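Local atomic coordinates of methyltransferase small domain-containing protein (PDB entry 1NE2), a protein that is of uncertain function but probably transfers methyl groups, as S-adenosylmethionine-dependent methyltransferases do. Residues N8-R13 with S69-A74; A34-Y39 with V170-P175; A130-A135 with R151-R156. All blocks are in the same frame, centred on the assembly; numbering follows the deposited sequence.

How the contacts relate
Contact 3 is the buried one, where helices 126-138 and 151-161 meet through apolar atoms alone; contact 1 is partly buried and contact 2 lies at the surface. Contacts 1 and 3 both join helix to helix, but on opposite sides of the chain's centre, with their own centres about 27 Å apart. Contact 2 instead sets helix 34-46 beside strand 162-173, outermost in the chain's own sheet. Contacts 1 and 2 touch directly, since Glu-11 and Leu-10 of helix 6-14 pack on 34-39. No hydrogen bond spans any of them: Arg-13 flanks Leu-71 in contact 1, Thr-36 and Tyr-39 turn polar ends to acidic residues in contact 2, and an Asp-Arg salt bridge stays within helix 151-161 in contact 3.

Contact 1 of 3, residues N8-R13 with S69-A74; sequences NDLEIR and SYLLGA
Leu-10 holds CG anti to its own nitrogen (chi1 174°), and this carries its two methyls to Leu-71, the last residue of helix 64-71, and to Leu-72 just after it. Being consecutive, these two meet Leu-10 differently. The CD1 methyl of Leu-10 lies 3.9 Å from Leu-71 CB, so it meets the root of that side chain. Its other methyl, CD2, is 3.8 Å from Leu-72 CD1 and also near Leu-72 CG, the two chains crossing at about a right angle. Leu-10 thus spreads its two methyls over consecutive leucines, and Ile-42 of helix 34-46 packs against both Leu-10 and Leu-72. In the Rossmann-like methyltransferase fold helix 64-71 links parallel strands 54-58 and 76-81, and helix 6-14 packs here against its C-terminal end. That end closes in a Schellman motif: Gly-73 has positive phi (90°), Gly-73 N bonds to Tyr-70 O at 3.1 Å and Ala-74 N to Ser-69 O at 3.2 Å. An alanine in place of Leu-10 would probably open a gap beside Leu-71 CB and take from Leu-72 CD1 the methyl it packs against on helix 6-14. One turn along, Arg-13 adds a contact at the exposed margin. Its chain bends at chi2 and chi3 and brings one guanidinium face over Leu-71, whose CD2 lies 3.7 Å from Arg-13 NH2, displaced toward the rim of the group. The aliphatic root of the same arginine takes part as well, Arg-13 CB standing 3.9 Å from Leu-71 CD1.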
# COMPACT_ATOMS: atom_id res chain seq x y z
N ASN B 8 11.00 -21.84 -8.15
CA ASN B 8 10.48 -23.09 -7.63
C ASN B 8 10.12 -22.98 -6.15
O ASN B 8 9.12 -23.55 -5.72
CB ASN B 8 11.50 -24.22 -7.82
CG ASN B 8 11.56 -24.71 -9.25
OD1 ASN B 8 10.54 -25.09 -9.83
ND2 ASN B 8 12.75 -24.69 -9.83
N ASP B 9 10.92 -22.24 -5.40
CA ASP B 9 10.66 -22.06 -3.97
C ASP B 9 9.37 -21.27 -3.75
O ASP B 9 8.63 -21.54 -2.81
CB ASP B 9 11.84 -21.35 -3.29
CG ASP B 9 13.12 -22.17 -3.34
OD1 ASP B 9 13.04 -23.41 -3.42
OD2 ASP B 9 14.22 -21.56 -3.27
N LEU B 10 9.12 -20.28 -4.60
CA LEU B 10 7.90 -19.49 -4.50
C LEU B 10 6.72 -20.34 -4.93
O LEU B 10 5.68 -20.37 -4.28
CB LEU B 10 7.98 -18.25 -5.40
CG LEU B 10 6.71 -17.39 -5.49
CD1 LEU B 10 6.36 -16.81 -4.12
CD2 LEU B 10 6.92 -16.27 -6.50
N GLU B 11 6.90 -21.05 -6.04
CA GLU B 11 5.84 -21.90 -6.58
C GLU B 11 5.28 -22.87 -5.54
O GLU B 11 4.07 -23.02 -5.44
CB GLU B 11 6.35 -22.67 -7.80
CG GLU B 11 5.22 -23.27 -8.63
CD GLU B 11 5.71 -24.13 -9.78
OE1 GLU B 11 6.73 -23.78 -10.41
OE2 GLU B 11 5.06 -25.16 -10.06
N ILE B 12 6.15 -23.51 -4.76
CA ILE B 12 5.66 -24.46 -3.77
C ILE B 12 4.88 -23.78 -2.66
O ILE B 12 4.00 -24.38 -2.05
CB ILE B 12 6.80 -25.33 -3.17
CG1 ILE B 12 7.89 -24.45 -2.59
CG2 ILE B 12 7.35 -26.25 -4.25
CD1 ILE B 12 9.01 -25.24 -1.94
N ARG B 13 5.19 -22.51 -2.38
CA ARG B 13 4.44 -21.80 -1.36
C ARG B 13 3.07 -21.42 -1.92
O ARG B 13 2.07 -21.42 -1.21
CB ARG B 13 5.21 -20.55 -0.90
CG ARG B 13 6.47 -20.86 -0.10
CD ARG B 13 6.14 -21.57 1.22
NE ARG B 13 5.46 -20.69 2.17
CZ ARG B 13 6.09 -19.86 3.00
NH1 ARG B 13 7.41 -19.77 3.00
NH2 ARG B 13 5.38 -19.10 3.83
N SER B 69 3.24 -11.79 -4.03
CA SER B 69 3.98 -10.54 -3.86
C SER B 69 4.41 -10.42 -2.42
O SER B 69 5.52 -9.99 -2.13
CB SER B 69 3.12 -9.34 -4.25
OG SER B 69 2.79 -9.38 -5.62
N TYR B 70 3.52 -10.80 -1.51
CA TYR B 70 3.81 -10.75 -0.07
C TYR B 70 4.93 -11.73 0.25
O TYR B 70 5.86 -11.40 1.00
CB TYR B 70 2.55 -11.11 0.71
CG TYR B 70 2.71 -11.07 2.21
CD1 TYR B 70 2.80 -9.85 2.89
CD2 TYR B 70 2.75 -12.25 2.95
CE1 TYR B 70 2.92 -9.82 4.28
CE2 TYR B 70 2.87 -12.22 4.34
CZ TYR B 70 2.95 -11.01 4.99
OH TYR B 70 3.05 -11.00 6.37
N LEU B 71 4.85 -12.93 -0.31
CA LEU B 71 5.87 -13.95 -0.08
C LEU B 71 7.23 -13.53 -0.63
O LEU B 71 8.26 -13.97 -0.14
CB LEU B 71 5.43 -15.28 -0.70
CG LEU B 71 4.20 -15.88 -0.02
CD1 LEU B 71 3.59 -16.97 -0.90
CD2 LEU B 71 4.59 -16.43 1.34
N LEU B 72 7.23 -12.67 -1.65
CA LEU B 72 8.48 -12.20 -2.24
C LEU B 72 9.09 -11.00 -1.50
O LEU B 72 10.08 -10.42 -1.95
CB LEU B 72 8.28 -11.86 -3.73
CG LEU B 72 8.21 -13.09 -4.64
CD1 LEU B 72 7.84 -12.66 -6.05
CD2 LEU B 72 9.57 -13.79 -4.65
N GLY B 73 8.48 -10.62 -0.39
CA GLY B 73 9.03 -9.52 0.39
C GLY B 73 8.57 -8.11 0.10
O GLY B 73 9.31 -7.15 0.38
N ALA B 74 7.38 -7.96 -0.47
CA ALA B 74 6.85 -6.63 -0.74
C ALA B 74 6.71 -5.92 0.61
O ALA B 74 6.42 -6.56 1.63
CB ALA B 74 5.48 -6.73 -1.44

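Contact 2 of 3, residues A34-Y39 with V170-P175; sequences ASTAAY and VYITVP
The phenol ring of Tyr-39 meets Val-170 obliquely, presenting neither a clear face nor a clear edge: the nearest pair, Tyr-39 CE2 and Val-170 CG1, is 4.4 Å apart, a loose apolar touch. These residues join helix 34-46 to strand 162-173, an outermost strand of the mixed sheet within this chain. The sheet has the strand order 3-2-1-4-5-7-6, characteristic of the Rossmann-like fold of S-adenosylmethionine-dependent methyltransferases, in which strand 187-197 runs antiparallel to its neighbours. Val-170 lies on strand 162-173 and pairs through its backbone with Ala-190 of strand 187-197. Tyr-39 has CG anti to its own nitrogen (chi1 177°), which extends the ring away from the helix, and its hydroxyl is hydrogen-bonded to Glu-168 just before the segment. The same residue therefore touches the strand by a ring carbon and reaches a carboxylate with its polar end.

One helical turn earlier, Thr-36 faces Ile-172, and their alpha carbons, 8.4 Å apart, are the nearest pair of alpha carbons across the segments. The side chains cross at about a right angle, with the end of Ile-172 doing the touching. No hydrogen bond spans the segments, and the 117 Å² buried between them is modest, in keeping with a surface contact. The Thr-36 hydroxyl has its polar partner in Asp-33, and the methyl Ile-172 CD1 fits against both branches of the threonine, 3.9 Å from Thr-36 OG1 and 4.1 Å from Thr-36 CG2.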
# COMPACT_ATOMS: atom_id res chain seq x y z
N ALA B 34 -0.11 -21.98 -10.46
CA ALA B 34 1.02 -21.61 -9.61
C ALA B 34 2.34 -21.40 -10.35
O ALA B 34 3.10 -20.51 -9.99
CB ALA B 34 1.19 -22.64 -8.48
N SER B 35 2.60 -22.21 -11.38
CA SER B 35 3.84 -22.09 -12.15
C SER B 35 3.89 -20.76 -12.91
O SER B 35 4.87 -20.01 -12.82
CB SER B 35 3.96 -23.25 -13.14
OG SER B 35 5.15 -23.14 -13.90
N THR B 36 2.83 -20.49 -13.66
CA THR B 36 2.74 -19.26 -14.43
C THR B 36 2.76 -18.04 -13.51
O THR B 36 3.42 -17.04 -13.80
CB THR B 36 1.45 -19.24 -15.28
OG1 THR B 36 1.48 -20.35 -16.19
CG2 THR B 36 1.35 -17.94 -16.07
N ALA B 37 2.05 -18.13 -12.39
CA ALA B 37 2.00 -17.03 -11.43
C ALA B 37 3.39 -16.76 -10.86
O ALA B 37 3.81 -15.60 -10.75
CB ALA B 37 1.04 -17.36 -10.30
N ALA B 38 4.10 -17.82 -10.50
CA ALA B 38 5.45 -17.68 -9.96
C ALA B 38 6.38 -17.07 -11.00
O ALA B 38 7.17 -16.18 -10.69
CB ALA B 38 5.98 -19.04 -9.50
N TYR B 39 6.29 -17.53 -12.25
CA TYR B 39 7.14 -17.00 -13.32
C TYR B 39 6.93 -15.50 -13.48
O TYR B 39 7.89 -14.72 -13.51
CB TYR B 39 6.81 -17.68 -14.65
CG TYR B 39 7.61 -17.14 -15.82
CD1 TYR B 39 8.93 -17.53 -16.02
CD2 TYR B 39 7.05 -16.23 -16.71
CE1 TYR B 39 9.68 -17.03 -17.08
CE2 TYR B 39 7.80 -15.72 -17.78
CZ TYR B 39 9.11 -16.13 -17.96
OH TYR B 39 9.86 -15.63 -19.00
N VAL B 170 3.61 -15.87 -23.65
CA VAL B 170 3.67 -17.02 -22.75
C VAL B 170 2.55 -17.95 -23.17
O VAL B 170 1.47 -17.51 -23.56
CB VAL B 170 3.48 -16.61 -21.27
CG1 VAL B 170 4.61 -15.68 -20.84
CG2 VAL B 170 2.16 -15.92 -21.08
N TYR B 171 2.80 -19.25 -23.12
CA TYR B 171 1.78 -20.20 -23.53
C TYR B 171 1.02 -20.78 -22.36
O TYR B 171 1.59 -21.10 -21.32
CB TYR B 171 2.41 -21.30 -24.39
CG TYR B 171 2.81 -20.82 -25.76
CD1 TYR B 171 1.85 -20.63 -26.75
CD2 TYR B 171 4.13 -20.50 -26.05
CE1 TYR B 171 2.20 -20.14 -28.01
CE2 TYR B 171 4.50 -20.00 -27.30
CZ TYR B 171 3.52 -19.82 -28.27
OH TYR B 171 3.87 -19.33 -29.51
N ILE B 172 -0.29 -20.89 -22.55
CA ILE B 172 -1.19 -21.44 -21.54
C ILE B 172 -1.88 -22.64 -22.16
O ILE B 172 -2.30 -22.60 -23.31
CB ILE B 172 -2.26 -20.40 -21.13
CG1 ILE B 172 -1.58 -19.20 -20.46
CG2 ILE B 172 -3.27 -21.03 -20.18
CD1 ILE B 172 -0.79 -19.55 -19.20
N THR B 173 -2.01 -23.72 -21.39
CA THR B 173 -2.65 -24.92 -21.90
C THR B 173 -4.16 -24.81 -21.99
O THR B 173 -4.81 -24.20 -21.14
CB THR B 173 -2.31 -26.14 -21.02
OG1 THR B 173 -0.93 -26.48 -21.18
CG2 THR B 173 -3.18 -27.35 -21.40
N VAL B 174 -4.73 -25.38 -23.05
CA VAL B 174 -6.18 -25.41 -23.20
C VAL B 174 -6.58 -26.86 -22.99
O VAL B 174 -6.22 -27.73 -23.79
CB VAL B 174 -6.62 -24.98 -24.62
CG1 VAL B 174 -8.14 -25.07 -24.73
CG2 VAL B 174 -6.15 -23.57 -24.90
N PRO B 175 -7.30 -27.16 -21.89
CA PRO B 175 -7.72 -28.54 -21.63
C PRO B 175 -8.40 -29.13 -22.86
O PRO B 175 -9.15 -28.44 -23.56
CB PRO B 175 -8.68 -28.40 -20.46
CG PRO B 175 -8.09 -27.25 -19.69
CD PRO B 175 -7.76 -26.26 -20.81

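Contact 3 of 3, residues A130-A135 with R151-R156; sequences AFIDKA and RDFLRR
Apolar packing accounts for the whole of the direct contact, and a single methyl, CD1 of Ile-132, carries it. That methyl lies 3.6 Å from Leu-154 CD2 and 3.9 Å from Phe-153 CE2, so it is shared between two consecutive residues of the facing helix. Ile-132 extends its longer branch with CD1 anti to CA (chi2 175°), which pushes the methyl outward across the gap between the helices. Leu-154 answers with one of its own methyls, making this a meeting of chain ends. The Phe-153 ring takes the methyl at an oblique angle that fits neither a face-on nor an edge-on description. The nearest alpha carbons, Ile-132 and Leu-154, are 8.6 Å apart, with these side chains between the backbones, and only 89 Å² is buried between the segments.

Helices 126-138 and 151-161 are successive in the chain, with strand 142-147 between them, and they pack side by side against one face of the Rossmann-like sheet. The sheet lies beneath both: Ala-135 rests on Trp-114 of strand 111-116, and Leu-154 on Phe-193 of strand 187-197.

No polar bond spans the two segments. Within helix 151-161, Arg-155 NH2 donates to Asp-152 OD1 at 2.6 Å in a salt bridge that is far from straight, with an N-H...O angle of 131°. The carboxylate oxygen uses its anti lone pair and sits 19° out of the guanidinium plane. Arg-155 has a second acidic partner, Glu-167, which Arg-151 also engages; two arginines facing this carboxylate would be expected to favour its charged form. Phe-153 CD1 also lies 3.8 Å above one face of the Arg-156 guanidinium, offset toward its rim.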
# COMPACT_ATOMS: atom_id res chain seq x y z
N ALA B 130 -11.37 0.70 -17.62
CA ALA B 130 -11.40 1.20 -16.25
C ALA B 130 -10.15 0.78 -15.49
O ALA B 130 -9.56 1.58 -14.77
CB ALA B 130 -12.65 0.68 -15.54
N PHE B 131 -9.76 -0.48 -15.66
CA PHE B 131 -8.57 -0.99 -14.98
C PHE B 131 -7.31 -0.31 -15.50
O PHE B 131 -6.42 0.03 -14.72
CB PHE B 131 -8.45 -2.50 -15.16
CG PHE B 131 -9.17 -3.29 -14.11
CD1 PHE B 131 -10.55 -3.19 -13.97
CD2 PHE B 131 -8.47 -4.12 -13.24
CE1 PHE B 131 -11.22 -3.90 -12.97
CE2 PHE B 131 -9.13 -4.84 -12.25
CZ PHE B 131 -10.50 -4.73 -12.11
N ILE B 132 -7.23 -0.10 -16.81
CA ILE B 132 -6.07 0.54 -17.39
C ILE B 132 -5.99 1.98 -16.88
O ILE B 132 -4.94 2.43 -16.42
CB ILE B 132 -6.14 0.55 -18.93
CG1 ILE B 132 -6.25 -0.89 -19.44
CG2 ILE B 132 -4.90 1.21 -19.50
CD1 ILE B 132 -6.44 -1.00 -20.94
N ASP B 133 -7.11 2.69 -16.93
CA ASP B 133 -7.15 4.08 -16.47
C ASP B 133 -6.76 4.19 -15.00
O ASP B 133 -5.96 5.05 -14.63
CB ASP B 133 -8.54 4.66 -16.66
CG ASP B 133 -8.81 5.05 -18.10
OD1 ASP B 133 -9.97 5.40 -18.41
OD2 ASP B 133 -7.87 5.01 -18.92
N LYS B 134 -7.33 3.33 -14.17
CA LYS B 134 -7.02 3.37 -12.74
C LYS B 134 -5.54 3.06 -12.48
O LYS B 134 -4.92 3.68 -11.61
CB LYS B 134 -7.89 2.36 -11.98
CG LYS B 134 -7.70 2.39 -10.47
CD LYS B 134 -8.68 3.32 -9.76
CE LYS B 134 -8.47 4.78 -10.09
NZ LYS B 134 -9.48 5.64 -9.39
N ALA B 135 -4.99 2.11 -13.22
CA ALA B 135 -3.59 1.74 -13.05
C ALA B 135 -2.67 2.93 -13.26
O ALA B 135 -1.77 3.18 -12.45
CB ALA B 135 -3.22 0.61 -14.02
N ARG B 151 -3.80 -8.05 -26.95
CA ARG B 151 -2.44 -7.58 -27.17
C ARG B 151 -2.32 -6.23 -27.88
O ARG B 151 -1.67 -5.31 -27.39
CB ARG B 151 -1.66 -8.64 -27.94
CG ARG B 151 -0.16 -8.51 -27.84
CD ARG B 151 0.53 -9.69 -28.49
NE ARG B 151 1.95 -9.74 -28.15
CZ ARG B 151 2.79 -10.67 -28.58
NH1 ARG B 151 2.36 -11.64 -29.38
NH2 ARG B 151 4.07 -10.64 -28.20
N ASP B 152 -2.93 -6.12 -29.06
CA ASP B 152 -2.87 -4.88 -29.83
C ASP B 152 -3.45 -3.70 -29.07
O ASP B 152 -2.82 -2.64 -28.97
CB ASP B 152 -3.60 -5.05 -31.16
CG ASP B 152 -2.98 -6.12 -32.04
OD1 ASP B 152 -1.77 -6.04 -32.32
OD2 ASP B 152 -3.72 -7.04 -32.46
N PHE B 153 -4.65 -3.89 -28.53
CA PHE B 153 -5.32 -2.84 -27.77
C PHE B 153 -4.49 -2.42 -26.56
O PHE B 153 -4.28 -1.23 -26.32
CB PHE B 153 -6.69 -3.32 -27.30
CG PHE B 153 -7.41 -2.34 -26.41
CD1 PHE B 153 -7.83 -1.11 -26.90
CD2 PHE B 153 -7.66 -2.66 -25.08
CE1 PHE B 153 -8.50 -0.21 -26.08
CE2 PHE B 153 -8.33 -1.76 -24.25
CZ PHE B 153 -8.75 -0.53 -24.75
N LEU B 154 -4.01 -3.40 -25.81
CA LEU B 154 -3.22 -3.11 -24.62
C LEU B 154 -1.91 -2.39 -24.93
O LEU B 154 -1.57 -1.41 -24.26
CB LEU B 154 -2.94 -4.39 -23.84
CG LEU B 154 -4.18 -5.00 -23.17
CD1 LEU B 154 -3.79 -6.27 -22.43
CD2 LEU B 154 -4.80 -3.99 -22.21
N ARG B 155 -1.18 -2.85 -25.94
CA ARG B 155 0.07 -2.21 -26.30
C ARG B 155 -0.18 -0.75 -26.66
O ARG B 155 0.55 0.14 -26.23
CB ARG B 155 0.71 -2.94 -27.48
CG ARG B 155 2.02 -2.33 -27.95
CD ARG B 155 2.61 -3.13 -29.10
NE ARG B 155 1.63 -3.33 -30.16
CZ ARG B 155 1.17 -4.52 -30.54
NH1 ARG B 155 1.60 -5.63 -29.96
NH2 ARG B 155 0.27 -4.60 -31.52
N ARG B 156 -1.23 -0.51 -27.45
CA ARG B 156 -1.57 0.84 -27.86
C ARG B 156 -1.83 1.71 -26.63
O ARG B 156 -1.23 2.77 -26.47
CB ARG B 156 -2.82 0.83 -28.74
CG ARG B 156 -3.14 2.16 -29.40
CD ARG B 156 -4.55 2.16 -29.99
NE ARG B 156 -5.56 2.38 -28.95
CZ ARG B 156 -6.87 2.23 -29.14
NH1 ARG B 156 -7.33 1.86 -30.33
NH2 ARG B 156 -7.71 2.47 -28.15